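Local coordinates for uncharacterized protein Sortase B (Clostridium perfringens, PDB 5YFK) that probably acts as a cysteine transpeptidase of the sortase B class, cleaving surface proteins at their sorting signal and joining them to the cell wall, at residues E151-Y156 / I195-N200. The protein carries 1 engineered substitution. Sequence-based numbering, arbitrary orientation.
Sequences EIFSVY and IDLNSN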
ATOM      1  N   GLU A 151      -0.582  10.120  -5.791  1.00 16.95           N
ATOM      2  CA  GLU A 151      -1.822  10.799  -5.494  1.00 14.63           C
ATOM      3  C   GLU A 151      -3.008   9.879  -5.768  1.00 11.47           C
ATOM      4  O   GLU A 151      -3.095   9.284  -6.817  1.00 14.00           O
ATOM      5  CB  GLU A 151      -1.985  12.079  -6.309  1.00 16.54           C
ATOM      6  CG  GLU A 151      -3.176  12.882  -5.850  1.00 17.46           C
ATOM      7  CD  GLU A 151      -3.383  14.159  -6.643  1.00 25.16           C
ATOM      8  OE1 GLU A 151      -2.438  14.593  -7.327  1.00 27.86           O
ATOM      9  OE2 GLU A 151      -4.403  14.829  -6.372  1.00 22.64           O
ATOM     10  N   ILE A 152      -3.824   9.688  -4.743  1.00 17.06           N
ATOM     11  CA  ILE A 152      -4.979   8.784  -4.791  1.00 15.70           C
ATOM     12  C   ILE A 152      -5.992   9.337  -5.755  1.00 15.90           C
ATOM     13  O   ILE A 152      -6.367  10.517  -5.643  1.00 18.93           O
ATOM     14  CB  ILE A 152      -5.645   8.672  -3.408  1.00 17.37           C
ATOM     15  CG1 ILE A 152      -4.701   7.930  -2.462  1.00 17.58           C
ATOM     16  CG2 ILE A 152      -6.980   7.941  -3.529  1.00 15.34           C
ATOM     17  CD1 ILE A 152      -5.080   8.033  -1.004  1.00 21.56           C
ATOM     18  N   PHE A 153      -6.423   8.501  -6.689  1.00 13.97           N
ATOM     19  CA  PHE A 153      -7.414   8.906  -7.705  1.00 15.59           C
ATOM     20  C   PHE A 153      -8.653   7.990  -7.712  1.00 17.77           C
ATOM     21  O   PHE A 153      -9.643   8.266  -8.394  1.00 16.30           O
ATOM     22  CB  PHE A 153      -6.764   9.016  -9.098  1.00 16.95           C
ATOM     23  CG  PHE A 153      -6.311   7.714  -9.682  1.00 16.66           C
ATOM     24  CD1 PHE A 153      -7.196   6.902 -10.363  1.00 16.86           C
ATOM     25  CD2 PHE A 153      -5.034   7.214  -9.385  1.00 15.09           C
ATOM     26  CE1 PHE A 153      -6.817   5.645 -10.796  1.00 18.73           C
ATOM     27  CE2 PHE A 153      -4.609   6.015  -9.920  1.00 16.65           C
ATOM     28  CZ  PHE A 153      -5.488   5.252 -10.683  1.00 18.63           C
ATOM     29  N   SER A 154      -8.534   6.831  -7.082  1.00 14.10           N
ATOM     30  CA  SER A 154      -9.659   5.871  -7.072  1.00 15.74           C
ATOM     31  C   SER A 154      -9.839   5.267  -5.696  1.00 15.14           C
ATOM     32  O   SER A 154      -8.880   4.820  -5.084  1.00 14.90           O
ATOM     33  CB  SER A 154      -9.445   4.757  -8.085  1.00 14.78           C
ATOM     34  OG  SER A 154     -10.552   3.856  -8.070  1.00 14.38           O
ATOM     35  N   VAL A 155     -11.088   5.128  -5.261  1.00 14.80           N
ATOM     36  CA  VAL A 155     -11.412   4.334  -4.091  1.00 13.66           C
ATOM     37  C   VAL A 155     -12.697   3.549  -4.382  1.00 14.74           C
ATOM     38  O   VAL A 155     -13.604   4.052  -5.035  1.00 14.57           O
ATOM     39  CB  VAL A 155     -11.645   5.191  -2.811  1.00 14.70           C
ATOM     40  CG1 VAL A 155     -12.762   6.219  -3.027  1.00 14.33           C
ATOM     41  CG2 VAL A 155     -11.996   4.303  -1.635  1.00 17.19           C
ATOM     42  N   TYR A 156     -12.672   2.263  -4.080  1.00 11.70           N
ATOM     43  CA  TYR A 156     -13.839   1.405  -4.292  1.00 13.95           C
ATOM     44  C   TYR A 156     -13.856   0.168  -3.412  1.00 16.45           C
ATOM     45  O   TYR A 156     -12.838  -0.219  -2.826  1.00 13.55           O
ATOM     46  CB  TYR A 156     -13.993   1.036  -5.786  1.00 15.41           C
ATOM     47  CG  TYR A 156     -12.862   0.228  -6.388  1.00 14.04           C
ATOM     48  CD1 TYR A 156     -11.739   0.860  -6.937  1.00 14.06           C
ATOM     49  CD2 TYR A 156     -12.900  -1.164  -6.390  1.00 15.50           C
ATOM     50  CE1 TYR A 156     -10.701   0.133  -7.476  1.00 14.46           C
ATOM     51  CE2 TYR A 156     -11.911  -1.904  -7.016  1.00 15.88           C
ATOM     52  CZ  TYR A 156     -10.785  -1.261  -7.491  1.00 14.73           C
ATOM     53  OH  TYR A 156      -9.759  -1.988  -8.041  1.00 16.08           O
ATOM     54  N   ILE A 195      -5.959  15.058 -12.543  1.00 30.23           N
ATOM     55  CA  ILE A 195      -4.936  14.073 -12.180  1.00 41.09           C
ATOM     56  C   ILE A 195      -4.166  13.576 -13.420  1.00 35.66           C
ATOM     57  O   ILE A 195      -3.149  12.897 -13.293  1.00 21.15           O
ATOM     58  CB  ILE A 195      -5.570  12.880 -11.422  1.00 29.27           C
ATOM     59  CG1 ILE A 195      -4.521  12.143 -10.586  1.00 46.85           C
ATOM     60  CG2 ILE A 195      -6.234  11.904 -12.377  1.00 37.99           C
ATOM     61  CD1 ILE A 195      -4.717  12.307  -9.100  1.00 38.34           C
ATOM     62  N   ASP A 196      -4.587  14.023 -14.606  1.00 26.47           N
ATOM     63  CA  ASP A 196      -3.984  13.593 -15.886  1.00 22.62           C
ATOM     64  C   ASP A 196      -3.539  12.119 -15.843  1.00 23.86           C
ATOM     65  O   ASP A 196      -2.396  11.799 -16.185  1.00 21.67           O
ATOM     66  CB  ASP A 196      -2.792  14.498 -16.195  1.00 26.36           C
ATOM     67  CG  ASP A 196      -2.272  14.357 -17.622  1.00 28.43           C
ATOM     68  OD1 ASP A 196      -2.987  13.821 -18.486  1.00 29.94           O
ATOM     69  OD2 ASP A 196      -1.071  14.641 -17.830  1.00 38.44           O
ATOM     70  N   LEU A 197      -4.489  11.211 -15.664  1.00 21.79           N
ATOM     71  CA  LEU A 197      -4.156   9.806 -15.594  1.00 20.69           C
ATOM     72  C   LEU A 197      -3.892   9.313 -17.020  1.00 27.73           C
ATOM     73  O   LEU A 197      -4.682   9.586 -17.946  1.00 29.70           O
ATOM     74  CB  LEU A 197      -5.292   9.001 -14.952  1.00 25.61           C
ATOM     75  CG  LEU A 197      -4.952   7.540 -14.638  1.00 26.00           C
ATOM     76  CD1 LEU A 197      -3.820   7.423 -13.633  1.00 29.34           C
ATOM     77  CD2 LEU A 197      -6.180   6.754 -14.170  1.00 29.89           C
ATOM     78  N   ASN A 198      -2.753   8.659 -17.206  1.00 23.27           N
ATOM     79  CA  ASN A 198      -2.323   8.249 -18.545  1.00 21.78           C
ATOM     80  C   ASN A 198      -1.320   7.099 -18.536  1.00 21.63           C
ATOM     81  O   ASN A 198      -0.765   6.741 -17.506  1.00 18.55           O
ATOM     82  CB  ASN A 198      -1.778   9.462 -19.304  1.00 24.19           C
ATOM     83  CG  ASN A 198      -0.373   9.845 -18.883  1.00 19.78           C
ATOM     84  OD1 ASN A 198       0.606   9.322 -19.424  1.00 28.81           O
ATOM     85  ND2 ASN A 198      -0.257  10.789 -17.979  1.00 17.58           N
ATOM     86  N   SER A 199      -1.118   6.473 -19.694  1.00 20.74           N
ATOM     87  CA  SER A 199      -0.404   5.215 -19.750  1.00 23.40           C
ATOM     88  C   SER A 199       1.096   5.351 -19.448  1.00 19.91           C
ATOM     89  O   SER A 199       1.776   4.352 -19.225  1.00 20.96           O
ATOM     90  CB  SER A 199      -0.590   4.601 -21.139  1.00 31.29           C
ATOM     91  OG  SER A 199       0.281   5.228 -22.058  1.00 31.97           O
ATOM     92  N   ASN A 200       1.598   6.567 -19.301  1.00 20.31           N
ATOM     93  CA  ASN A 200       2.967   6.714 -18.805  1.00 20.88           C
ATOM     94  C   ASN A 200       3.071   6.617 -17.294  1.00 17.94           C
ATOM     95  O   ASN A 200       4.172   6.561 -16.750  1.00 17.28           O
ATOM     96  CB  ASN A 200       3.565   8.053 -19.232  1.00 29.16           C
ATOM     97  CG  ASN A 200       3.684   8.185 -20.727  1.00 33.05           C
ATOM     98  OD1 ASN A 200       4.160   7.272 -21.406  1.00 31.67           O
ATOM     99  ND2 ASN A 200       3.142   9.271 -21.258  1.00 30.46           N
TER
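Strand 146-159 of the sortase domain meets, through Glu-151 and Phe-153, the loop leading from helix 174-186 toward strand 203-210, away from the predicted catalytic residues. Phe-153 is the first residue of a classic beta bulge, in which it and Ser-154 sit together opposite the single residue Val-221 of strand 216-225. With its ring between backbone N and carbonyl carbon (chi1 68°), Phe-153 offers a broad face to Leu-197. Leu-197 CD1 makes a CH-pi contact there, 4.0 Å above the ring plane and shifted toward the rim near CE2 and CZ, 17° off the normal through the centroid. The other methyl, Leu-197 CD2, lies 3.6 Å from Phe-153 CE1, so the forked leucine meets the ring with both branches. Ile-195 suits its place because its CG1-CD1 arm, anti to the backbone N, spans from Phe-153 CB (3.9 Å from CD1) to Glu-151. There Ile-195 CD1 sits over the flat carboxylate face, 3.4 Å from Glu-151 CD, as the two chains slide past each other in opposite directions; the carboxylate keeps a long, weak ion pair with Arg-192. Lys-223 donates to Ile-195 O, tying loop to sheet, and Asn-198 closes an Asx turn beyond. This mainly apolar contact, with a carboxylate face taking part, joins bulged strand to connecting loop in the sortase beta-barrel.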